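PDB 5Z20: D-lactate dehydrogenase (Fermentative) from Pseudomonas aeruginosa, which probably reduces pyruvate to D-lactate with NADH during fermentation, as an NAD-dependent member of the D-isomer specific 2-hydroxyacid dehydrogenase family. Local coordinates for residues 18-23 / 59-64; 48-53 / 74-79; 163-168 / 218-223. All coordinates share one frame; numbering follows the deposited sequence.

Interaction 1 (18-23 / 59-64)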
loop_
_atom_site.group_PDB
_atom_site.type_symbol
_atom_site.label_atom_id
_atom_site.label_comp_id
_atom_site.label_asym_id
_atom_site.label_seq_id
_atom_site.Cartn_x
_atom_site.Cartn_y
_atom_site.Cartn_z
ATOM N N ARG B 18 -41.601 -10.316 -12.190
ATOM C CA ARG B 18 -40.229 -10.785 -12.163
ATOM C C ARG B 18 -39.269 -9.780 -12.767
ATOM O O ARG B 18 -39.467 -9.300 -13.883
ATOM C CB ARG B 18 -40.122 -12.095 -12.942
ATOM C CG ARG B 18 -40.793 -13.287 -12.280
ATOM C CD ARG B 18 -41.062 -14.389 -13.296
ATOM N NE ARG B 18 -39.932 -15.305 -13.432
ATOM C CZ ARG B 18 -39.206 -15.438 -14.540
ATOM N NH1 ARG B 18 -39.486 -14.708 -15.608
ATOM N NH2 ARG B 18 -38.198 -16.299 -14.575
ATOM N N ILE B 19 -38.215 -9.490 -12.018
ATOM C CA ILE B 19 -37.206 -8.489 -12.430
ATOM C C ILE B 19 -35.854 -9.121 -12.512
ATOM O O ILE B 19 -35.372 -9.720 -11.529
ATOM C CB ILE B 19 -37.184 -7.335 -11.412
ATOM C CG1 ILE B 19 -38.605 -6.765 -11.214
ATOM C CG2 ILE B 19 -36.265 -6.221 -11.832
ATOM C CD1 ILE B 19 -38.745 -5.883 -9.966
ATOM N N LEU B 20 -35.194 -8.933 -13.640
ATOM C CA LEU B 20 -33.800 -9.334 -13.790
ATOM C C LEU B 20 -32.842 -8.110 -13.706
ATOM O O LEU B 20 -32.943 -7.191 -14.496
ATOM C CB LEU B 20 -33.555 -10.011 -15.123
ATOM C CG LEU B 20 -32.115 -10.524 -15.299
ATOM C CD1 LEU B 20 -31.790 -11.619 -14.274
ATOM C CD2 LEU B 20 -31.930 -11.113 -16.654
ATOM N N PHE B 21 -31.923 -8.166 -12.760
ATOM C CA PHE B 21 -30.905 -7.139 -12.569
ATOM C C PHE B 21 -29.617 -7.621 -13.255
ATOM O O PHE B 21 -29.083 -8.647 -12.877
ATOM C CB PHE B 21 -30.623 -6.978 -11.080
ATOM C CG PHE B 21 -31.760 -6.408 -10.279
ATOM C CD1 PHE B 21 -32.863 -7.184 -9.935
ATOM C CD2 PHE B 21 -31.722 -5.132 -9.862
ATOM C CE1 PHE B 21 -33.913 -6.638 -9.216
ATOM C CE2 PHE B 21 -32.726 -4.570 -9.112
ATOM C CZ PHE B 21 -33.828 -5.330 -8.801
ATOM N N PHE B 22 -29.074 -6.840 -14.166
ATOM C CA PHE B 22 -27.702 -7.022 -14.637
ATOM C C PHE B 22 -26.683 -6.274 -13.797
ATOM O O PHE B 22 -27.015 -5.365 -13.031
ATOM C CB PHE B 22 -27.583 -6.583 -16.098
ATOM C CG PHE B 22 -28.268 -7.544 -17.090
ATOM C CD1 PHE B 22 -27.585 -8.621 -17.605
ATOM C CD2 PHE B 22 -29.568 -7.340 -17.453
ATOM C CE1 PHE B 22 -28.196 -9.471 -18.489
ATOM C CE2 PHE B 22 -30.218 -8.216 -18.304
ATOM C CZ PHE B 22 -29.535 -9.269 -18.833
ATOM N N SER B 23 -25.418 -6.639 -13.970
ATOM C CA SER B 23 -24.273 -5.993 -13.246
ATOM C C SER B 23 -24.520 -5.909 -11.767
ATOM O O SER B 23 -24.134 -4.956 -11.116
ATOM C CB SER B 23 -24.005 -4.580 -13.797
ATOM O OG SER B 23 -23.658 -4.685 -15.193
ATOM N N GLN B 59 -34.386 -13.213 -21.309
ATOM C CA GLN B 59 -35.484 -13.789 -22.015
ATOM C C GLN B 59 -36.615 -14.166 -21.086
ATOM O O GLN B 59 -36.405 -14.799 -20.088
ATOM C CB GLN B 59 -34.996 -14.967 -22.803
ATOM C CG GLN B 59 -35.410 -14.893 -24.230
ATOM C CD GLN B 59 -36.459 -15.895 -24.494
ATOM O OE1 GLN B 59 -36.253 -17.060 -24.233
ATOM N NE2 GLN B 59 -37.595 -15.465 -24.980
ATOM N N GLY B 60 -37.819 -13.756 -21.436
ATOM C CA GLY B 60 -38.962 -13.972 -20.544
ATOM C C GLY B 60 -39.137 -13.010 -19.357
ATOM O O GLY B 60 -40.070 -13.185 -18.581
ATOM N N PHE B 61 -38.208 -12.087 -19.141
ATOM C CA PHE B 61 -38.320 -11.165 -17.992
ATOM C C PHE B 61 -38.966 -9.889 -18.495
ATOM O O PHE B 61 -38.479 -9.216 -19.404
ATOM C CB PHE B 61 -36.969 -10.851 -17.367
ATOM C CG PHE B 61 -36.427 -11.934 -16.471
ATOM C CD1 PHE B 61 -35.724 -12.993 -16.993
ATOM C CD2 PHE B 61 -36.694 -11.936 -15.118
ATOM C CE1 PHE B 61 -35.249 -14.027 -16.176
ATOM C CE2 PHE B 61 -36.224 -12.943 -14.299
ATOM C CZ PHE B 61 -35.474 -13.977 -14.817
ATOM N N GLU B 62 -40.087 -9.566 -17.876
ATOM C CA GLU B 62 -40.820 -8.378 -18.234
ATOM C C GLU B 62 -40.066 -7.105 -17.944
ATOM O O GLU B 62 -40.246 -6.125 -18.650
ATOM C CB GLU B 62 -42.188 -8.335 -17.517
ATOM C CG GLU B 62 -43.182 -9.268 -18.167
ATOM C CD GLU B 62 -44.601 -8.792 -18.065
ATOM O OE1 GLU B 62 -44.912 -8.041 -17.122
ATOM O OE2 GLU B 62 -45.388 -9.213 -18.952
ATOM N N VAL B 63 -39.311 -7.126 -16.851
ATOM C CA VAL B 63 -38.571 -5.974 -16.408
ATOM C C VAL B 63 -37.123 -6.309 -16.279
ATOM O O VAL B 63 -36.728 -7.320 -15.642
ATOM C CB VAL B 63 -39.084 -5.471 -15.026
ATOM C CG1 VAL B 63 -38.349 -4.222 -14.621
ATOM C CG2 VAL B 63 -40.588 -5.160 -15.095
ATOM N N VAL B 64 -36.315 -5.413 -16.807
ATOM C CA VAL B 64 -34.877 -5.505 -16.666
ATOM C C VAL B 64 -34.399 -4.272 -15.928
ATOM O O VAL B 64 -34.766 -3.161 -16.276
ATOM C CB VAL B 64 -34.232 -5.622 -18.052
ATOM C CG1 VAL B 64 -32.773 -5.349 -18.018
ATOM C CG2 VAL B 64 -34.446 -7.045 -18.590
#

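Interaction 2 (48-53 / 74-79)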
loop_
_atom_site.group_PDB
_atom_site.type_symbol
_atom_site.label_atom_id
_atom_site.label_comp_id
_atom_site.label_asym_id
_atom_site.label_seq_id
_atom_site.Cartn_x
_atom_site.Cartn_y
_atom_site.Cartn_z
ATOM N N ALA B 48 -23.314 -10.671 -14.508
ATOM C CA ALA B 48 -22.756 -10.213 -15.748
ATOM C C ALA B 48 -23.312 -8.841 -16.152
ATOM O O ALA B 48 -24.463 -8.500 -15.867
ATOM C CB ALA B 48 -23.065 -11.217 -16.848
ATOM N N HIS B 49 -22.524 -8.145 -16.947
ATOM C CA HIS B 49 -22.947 -6.929 -17.632
ATOM C C HIS B 49 -23.882 -7.247 -18.749
ATOM O O HIS B 49 -23.740 -8.254 -19.420
ATOM C CB HIS B 49 -21.747 -6.157 -18.224
ATOM C CG HIS B 49 -20.728 -5.786 -17.202
ATOM N ND1 HIS B 49 -21.052 -5.211 -15.974
ATOM C CD2 HIS B 49 -19.371 -5.875 -17.230
ATOM C CE1 HIS B 49 -19.940 -4.967 -15.309
ATOM N NE2 HIS B 49 -18.908 -5.332 -16.055
ATOM N N LEU B 50 -24.845 -6.371 -18.957
ATOM C CA LEU B 50 -25.707 -6.480 -20.088
ATOM C C LEU B 50 -24.935 -6.030 -21.338
ATOM O O LEU B 50 -24.434 -4.898 -21.400
ATOM C CB LEU B 50 -26.958 -5.612 -19.871
ATOM C CG LEU B 50 -27.907 -5.514 -21.059
ATOM C CD1 LEU B 50 -28.381 -6.895 -21.469
ATOM C CD2 LEU B 50 -29.104 -4.623 -20.705
ATOM N N GLN B 51 -24.931 -6.893 -22.343
ATOM C CA GLN B 51 -24.451 -6.551 -23.688
ATOM C C GLN B 51 -25.032 -7.610 -24.646
ATOM O O GLN B 51 -25.865 -8.431 -24.257
ATOM C CB GLN B 51 -22.952 -6.614 -23.768
ATOM C CG GLN B 51 -22.495 -8.010 -23.472
ATOM C CD GLN B 51 -21.168 -8.059 -22.809
ATOM O OE1 GLN B 51 -20.755 -7.126 -22.124
ATOM N NE2 GLN B 51 -20.475 -9.174 -22.994
ATOM N N ALA B 52 -24.710 -7.483 -25.928
ATOM C CA ALA B 52 -25.411 -8.244 -26.997
ATOM C C ALA B 52 -25.419 -9.735 -26.689
ATOM O O ALA B 52 -26.422 -10.405 -26.823
ATOM C CB ALA B 52 -24.740 -7.978 -28.339
ATOM N N ASP B 53 -24.324 -10.235 -26.165
ATOM C CA ASP B 53 -24.274 -11.641 -25.911
ATOM C C ASP B 53 -24.742 -12.082 -24.508
ATOM O O ASP B 53 -24.723 -13.271 -24.214
ATOM C CB ASP B 53 -22.914 -12.208 -26.335
ATOM C CG ASP B 53 -21.834 -11.874 -25.381
ATOM O OD1 ASP B 53 -22.049 -11.112 -24.441
ATOM O OD2 ASP B 53 -20.716 -12.301 -25.600
ATOM N N ARG B 74 -29.191 0.218 -29.261
ATOM C CA ARG B 74 -30.230 -0.360 -30.115
ATOM C C ARG B 74 -30.204 -1.876 -30.286
ATOM O O ARG B 74 -31.179 -2.515 -30.095
ATOM C CB ARG B 74 -30.241 0.332 -31.474
ATOM C CG ARG B 74 -30.953 -0.398 -32.611
ATOM C CD ARG B 74 -31.630 0.523 -33.611
ATOM N NE ARG B 74 -33.040 0.184 -33.683
ATOM C CZ ARG B 74 -34.052 1.047 -33.658
ATOM N NH1 ARG B 74 -33.854 2.347 -33.603
ATOM N NH2 ARG B 74 -35.280 0.605 -33.694
ATOM N N PRO B 75 -29.090 -2.462 -30.628
ATOM C CA PRO B 75 -29.145 -3.929 -30.775
ATOM C C PRO B 75 -29.454 -4.689 -29.493
ATOM O O PRO B 75 -30.147 -5.711 -29.538
ATOM C CB PRO B 75 -27.725 -4.301 -31.279
ATOM C CG PRO B 75 -27.131 -3.023 -31.787
ATOM C CD PRO B 75 -27.759 -1.926 -30.938
ATOM N N VAL B 76 -29.018 -4.176 -28.343
ATOM C CA VAL B 76 -29.421 -4.806 -27.093
ATOM C C VAL B 76 -30.931 -4.620 -26.830
ATOM O O VAL B 76 -31.621 -5.579 -26.400
ATOM C CB VAL B 76 -28.575 -4.343 -25.902
ATOM C CG1 VAL B 76 -29.095 -4.961 -24.641
ATOM C CG2 VAL B 76 -27.133 -4.735 -26.142
ATOM N N LEU B 77 -31.446 -3.411 -27.030
ATOM C CA LEU B 77 -32.822 -3.133 -26.747
ATOM C C LEU B 77 -33.703 -4.019 -27.645
ATOM O O LEU B 77 -34.783 -4.486 -27.247
ATOM C CB LEU B 77 -33.129 -1.672 -26.966
ATOM C CG LEU B 77 -32.567 -0.639 -25.959
ATOM C CD1 LEU B 77 -32.624 0.791 -26.460
ATOM C CD2 LEU B 77 -33.313 -0.708 -24.646
ATOM N N GLU B 78 -33.265 -4.234 -28.871
ATOM C CA GLU B 78 -34.043 -5.074 -29.816
ATOM C C GLU B 78 -34.138 -6.513 -29.342
ATOM O O GLU B 78 -35.236 -7.082 -29.308
ATOM C CB GLU B 78 -33.445 -5.044 -31.224
ATOM C CG GLU B 78 -33.834 -3.783 -31.968
ATOM C CD GLU B 78 -32.999 -3.516 -33.207
ATOM O OE1 GLU B 78 -32.013 -4.266 -33.479
ATOM O OE2 GLU B 78 -33.307 -2.533 -33.903
ATOM N N ARG B 79 -33.007 -7.065 -28.905
ATOM C CA ARG B 79 -33.055 -8.398 -28.278
ATOM C C ARG B 79 -33.966 -8.458 -27.039
ATOM O O ARG B 79 -34.763 -9.379 -26.901
ATOM C CB ARG B 79 -31.684 -8.859 -27.907
ATOM C CG ARG B 79 -30.803 -9.107 -29.102
ATOM C CD ARG B 79 -29.376 -9.227 -28.608
ATOM N NE ARG B 79 -28.421 -9.368 -29.690
ATOM C CZ ARG B 79 -27.944 -10.511 -30.160
ATOM N NH1 ARG B 79 -28.319 -11.678 -29.667
ATOM N NH2 ARG B 79 -27.077 -10.476 -31.162
#

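Interaction 3 (163-168 / 218-223). With NAI (1,4-dihydronicotinamide adenine dinucleotide), chain L.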
loop_
_atom_site.group_PDB
_atom_site.type_symbol
_atom_site.label_atom_id
_atom_site.label_comp_id
_atom_site.label_asym_id
_atom_site.label_seq_id
_atom_site.Cartn_x
_atom_site.Cartn_y
_atom_site.Cartn_z
ATOM N N VAL B 163 -13.629 28.218 -7.621
ATOM C CA VAL B 163 -14.103 26.957 -7.947
ATOM C C VAL B 163 -15.078 27.092 -9.061
ATOM O O VAL B 163 -16.124 27.738 -8.903
ATOM C CB VAL B 163 -14.792 26.344 -6.691
ATOM C CG1 VAL B 163 -15.468 25.047 -7.057
ATOM C CG2 VAL B 163 -13.788 26.159 -5.549
ATOM N N GLY B 164 -14.778 26.432 -10.191
ATOM C CA GLY B 164 -15.648 26.487 -11.350
ATOM C C GLY B 164 -16.450 25.216 -11.479
ATOM O O GLY B 164 -15.874 24.112 -11.506
ATOM N N VAL B 165 -17.751 25.388 -11.606
ATOM C CA VAL B 165 -18.682 24.304 -11.717
ATOM C C VAL B 165 -19.241 24.267 -13.126
ATOM O O VAL B 165 -19.934 25.196 -13.538
ATOM C CB VAL B 165 -19.831 24.486 -10.705
ATOM C CG1 VAL B 165 -20.772 23.333 -10.792
ATOM C CG2 VAL B 165 -19.281 24.629 -9.314
ATOM N N ILE B 166 -18.989 23.185 -13.846
ATOM C CA ILE B 166 -19.517 23.018 -15.161
ATOM C C ILE B 166 -20.720 22.111 -15.021
ATOM O O ILE B 166 -20.608 20.891 -14.772
ATOM C CB ILE B 166 -18.450 22.395 -16.050
ATOM C CG1 ILE B 166 -17.314 23.409 -16.239
ATOM C CG2 ILE B 166 -19.009 21.955 -17.392
ATOM C CD1 ILE B 166 -16.070 22.856 -16.865
ATOM N N GLY B 167 -21.882 22.695 -15.198
ATOM C CA GLY B 167 -23.142 21.967 -15.027
ATOM C C GLY B 167 -23.721 22.192 -13.656
ATOM O O GLY B 167 -23.286 21.553 -12.706
ATOM N N THR B 168 -24.676 23.119 -13.575
ATOM C CA THR B 168 -25.245 23.560 -12.306
ATOM C C THR B 168 -26.642 23.010 -12.093
ATOM O O THR B 168 -27.561 23.746 -11.758
ATOM C CB THR B 168 -25.270 25.104 -12.228
ATOM O OG1 THR B 168 -25.900 25.688 -13.398
ATOM C CG2 THR B 168 -23.828 25.606 -12.173
ATOM N N SER B 218 -14.870 21.366 -11.438
ATOM C CA SER B 218 -15.599 20.129 -11.201
ATOM C C SER B 218 -16.704 19.982 -12.221
ATOM O O SER B 218 -17.463 20.926 -12.442
ATOM C CB SER B 218 -16.258 20.127 -9.784
ATOM O OG SER B 218 -16.735 18.818 -9.499
ATOM N N LEU B 219 -16.792 18.811 -12.833
ATOM C CA LEU B 219 -17.722 18.489 -13.905
ATOM C C LEU B 219 -18.968 17.806 -13.362
ATOM O O LEU B 219 -18.898 16.765 -12.719
ATOM C CB LEU B 219 -17.055 17.523 -14.922
ATOM C CG LEU B 219 -15.690 17.982 -15.469
ATOM C CD1 LEU B 219 -15.080 16.933 -16.366
ATOM C CD2 LEU B 219 -15.905 19.234 -16.275
ATOM N N HIS B 220 -20.106 18.398 -13.684
ATOM C CA HIS B 220 -21.410 17.885 -13.263
ATOM C C HIS B 220 -22.489 18.020 -14.337
ATOM O O HIS B 220 -23.662 18.050 -14.050
ATOM C CB HIS B 220 -21.836 18.584 -11.958
ATOM C CG HIS B 220 -20.870 18.387 -10.831
ATOM N ND1 HIS B 220 -20.729 17.177 -10.171
ATOM C CD2 HIS B 220 -19.979 19.223 -10.262
ATOM C CE1 HIS B 220 -19.881 17.330 -9.176
ATOM N NE2 HIS B 220 -19.396 18.552 -9.221
ATOM N N CYS B 221 -22.066 18.018 -15.591
ATOM C CA CYS B 221 -22.953 17.996 -16.700
ATOM C C CYS B 221 -23.132 16.569 -17.121
ATOM O O CYS B 221 -22.244 15.738 -16.921
ATOM C CB CYS B 221 -22.375 18.846 -17.860
ATOM S SG CYS B 221 -20.713 18.356 -18.379
ATOM N N PRO B 222 -24.237 16.275 -17.783
ATOM C CA PRO B 222 -24.374 14.948 -18.332
ATOM C C PRO B 222 -23.458 14.705 -19.531
ATOM O O PRO B 222 -22.955 15.648 -20.121
ATOM C CB PRO B 222 -25.849 14.897 -18.789
ATOM C CG PRO B 222 -26.330 16.309 -18.822
ATOM C CD PRO B 222 -25.366 17.162 -18.092
ATOM N N LEU B 223 -23.309 13.430 -19.896
ATOM C CA LEU B 223 -22.649 13.074 -21.126
ATOM C C LEU B 223 -23.665 13.127 -22.249
ATOM O O LEU B 223 -24.694 12.412 -22.205
ATOM C CB LEU B 223 -22.017 11.720 -21.030
ATOM C CG LEU B 223 -21.336 11.224 -22.318
ATOM C CD1 LEU B 223 -20.178 12.159 -22.702
ATOM C CD2 LEU B 223 -20.824 9.766 -22.202
HETATM P PA NAI L . -29.178 17.482 -13.805
HETATM O O1A NAI L . -29.815 17.167 -15.018
HETATM O O2A NAI L . -29.926 17.899 -12.651
HETATM O O5B NAI L . -28.185 18.588 -14.158
HETATM C C5B NAI L . -27.311 18.566 -15.229
HETATM C C4B NAI L . -26.885 19.984 -15.509
HETATM O O4B NAI L . -25.930 19.991 -16.545
HETATM C C3B NAI L . -28.044 20.915 -15.883
HETATM O O3B NAI L . -28.007 22.204 -15.314
HETATM C C2B NAI L . -27.768 21.065 -17.334
HETATM O O2B NAI L . -28.263 22.225 -17.946
HETATM C C1B NAI L . -26.259 21.028 -17.402
HETATM N N9A NAI L . -25.820 20.843 -18.788
HETATM C C8A NAI L . -26.500 20.217 -19.736
HETATM N N7A NAI L . -25.886 20.244 -20.871
HETATM C C5A NAI L . -24.778 20.896 -20.698
HETATM C C6A NAI L . -23.660 21.269 -21.559
HETATM N N6A NAI L . -23.654 20.928 -22.837
HETATM N N1A NAI L . -22.669 21.949 -21.008
HETATM C C2A NAI L . -22.712 22.293 -19.740
HETATM N N3A NAI L . -23.687 21.980 -18.909
HETATM C C4A NAI L . -24.736 21.310 -19.321
HETATM O O3 NAI L . -28.278 16.232 -13.549
HETATM P PN NAI L . -27.588 15.809 -12.214
HETATM O O1N NAI L . -28.548 15.143 -11.425
HETATM O O2N NAI L . -26.906 16.930 -11.688
HETATM O O5D NAI L . -26.609 14.811 -12.827
HETATM C C5D NAI L . -25.376 15.181 -13.363
HETATM C C4D NAI L . -24.610 14.005 -13.950
HETATM O O4D NAI L . -23.715 13.391 -13.059
HETATM C C3D NAI L . -25.453 12.881 -14.486
HETATM O O3D NAI L . -25.828 13.079 -15.824
HETATM C C2D NAI L . -24.553 11.677 -14.346
HETATM O O2D NAI L . -23.869 11.376 -15.529
HETATM C C1D NAI L . -23.534 12.053 -13.317
HETATM N N1N NAI L . -23.704 11.243 -12.130
HETATM C C2N NAI L . -22.666 10.598 -11.645
HETATM C C3N NAI L . -22.747 9.820 -10.510
HETATM C C7N NAI L . -21.529 9.094 -9.979
HETATM O O7N NAI L . -21.652 8.136 -9.323
HETATM N N7N NAI L . -20.322 9.479 -10.214
HETATM C C4N NAI L . -23.999 9.690 -9.925
HETATM C C5N NAI L . -25.074 10.353 -10.454
HETATM C C6N NAI L . -24.890 11.138 -11.562
#

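Interaction 1 (18-23 / 59-64)
Phe-61 fills the space between Leu-20 and Arg-18, and the two faces of its ring show how differently a packed and an open side can be built. On the inner face sits Leu-20 CB, 3.9 Å from the ring centroid, a CH-pi contact displaced toward the rim near CD2 and CG. On the opposite face the guanidinium of Arg-18 lies nearly flat, planes 20° apart, with CZ 4.2 Å from the centroid in a cation-pi stack. A bend at chi3 (88°) folds the arginine chain back over the ring. This outer layer is partly exposed to solvent; the carbonyl O of Gly-60 lies at the guanidinium edge, 3.4 Å from Arg-18 NH1, and NE has a weak, long ion pair with Glu-42.

Further along, the contact closes into buried sheet. Leu-20 N donates to Val-63 O over 3.0 Å in a straight bond (166°), and the same carbonyl receives a CA-H...O contact from Ile-19. Ile-19 CG2 and Val-63 CG1 lie alongside each other, 4.0 Å apart, on the face covered by Ile-331 of helix 317-335. Just past the end of strand 18-21, the Phe-22 ring turns its edge to Val-64 CG1, 3.8 Å from CD2. Strand 18-21 lies between strands 42-45 and 63-66, a parallel pairing characteristic of the flavodoxin-like, five-stranded sheet (order 2-1-3-4-5) of this family's substrate-binding domain.

Interaction 2 (48-53 / 74-79)
Val-76 points from helix 74-82 into the loop 48-53, and its two methyl groups divide the work. CG1 meets the branched end of Leu-50, 3.8 Å from CD1, while CG2 rests against the backbone, 3.7 Å from Ala-52 N. With CG1 anti to the backbone N (chi1 176°), one methyl is turned to the leucine and the other to the loop chain. One helical turn on, Arg-79 reaches past Ala-52 with its chain extended from CG to NE. The carbonyl O of Ala-52 lies over one face of the guanidinium, displaced toward the rim and 3.6 Å from NE. No hydrogen bond crosses between the segments, so packing carries the contact.

The next shell fixes the loop. Gln-51 NE2 donates to Asp-53 OD1 over 2.9 Å, meeting the carboxylate on its syn side and bridging the turn round Ala-52. Asp-70 accepts from Leu-50 N, and Phe-22 and Leu-72 pack on the leucine side chain. Across the helix, Leu-77 points away from the loop and packs on Ala-102 and Ala-103 of helix 100-105. The arrangement is ordinary loop-on-helix packing at the rim of a parallel alpha/beta domain: the connection leaving strand 42-45 lies against the helix that follows strand 63-66.

Interaction 3 (163-168 / 218-223)
Ile-166 O accepts the shortest hydrogen bond across this contact, 2.8 Å from His-220 N, where two neighbouring strands of the Rossmann fold run out into the NADH site. Two more backbone bonds precede it in the parallel ladder: Ser-218 N donates to Gly-164 O over 2.9 Å, and Ile-166 N donates to Ser-218 O with an angle of 171° at the hydrogen. Strands 162-166 and 216-219 are thus held in register up to their C-terminal ends, the edge at which a Rossmann sheet receives its dinucleotide.

The faces of the ladder differ. On one, Ile-166 and Leu-219 lie side by side, CD1 3.7 Å from CD2, and Leu-207 and Leu-210 of helix 207-213 pack on the isoleucine. The other bears Val-165 and Ser-218 beneath Phe-175 of helix 170-181, whose ring also meets that of His-220.

Beyond the strands the two segments draw together at Gly-167, probably the first glycine of a GxGxxG motif. Its CA is 4.3 Å from the CA of Cys-221, and its positive phi (97°) is one that glycine adopts readily. Its carbonyl O sits 3.4 Å from His-220 CB. Next along the chain, Thr-168 N donates to Asp-190, an NADH-binding residue whose carboxylate is also hydrogen-bonded to the cofactor, so the glycine turn probably helps position that group.

The 218-223 segment contributes apolar and backbone contacts to NADH. Cys-221 SG is 4.1 Å from Ile-166 CG2, while its CB touches the adenine, and Pro-222 CD approaches the adenosine ribose, 3.3 Å from O4B.

Interactions 1 and 3 both pair neighbouring parallel strands, but in separate sheets, with centres about 33 Å apart on opposite sides of the chain's centre. Interaction 1 is buried yet edged by a partly exposed arginine stacked on a buried ring; in interaction 3 every residue that touches across the strands is buried, and the contact ends at bound NADH. Interaction 2 is partly buried, has no hydrogen bond between its segments and rests on van der Waals packing, apolar at Val-76 and against a guanidinium face at Arg-79. It belongs with interaction 1: strand 63-66 and helix 74-82 are consecutive, and the two contacts touch through a probable hydrogen bond, Ser-23 OG to His-49 ND1. Neither touches interaction 3.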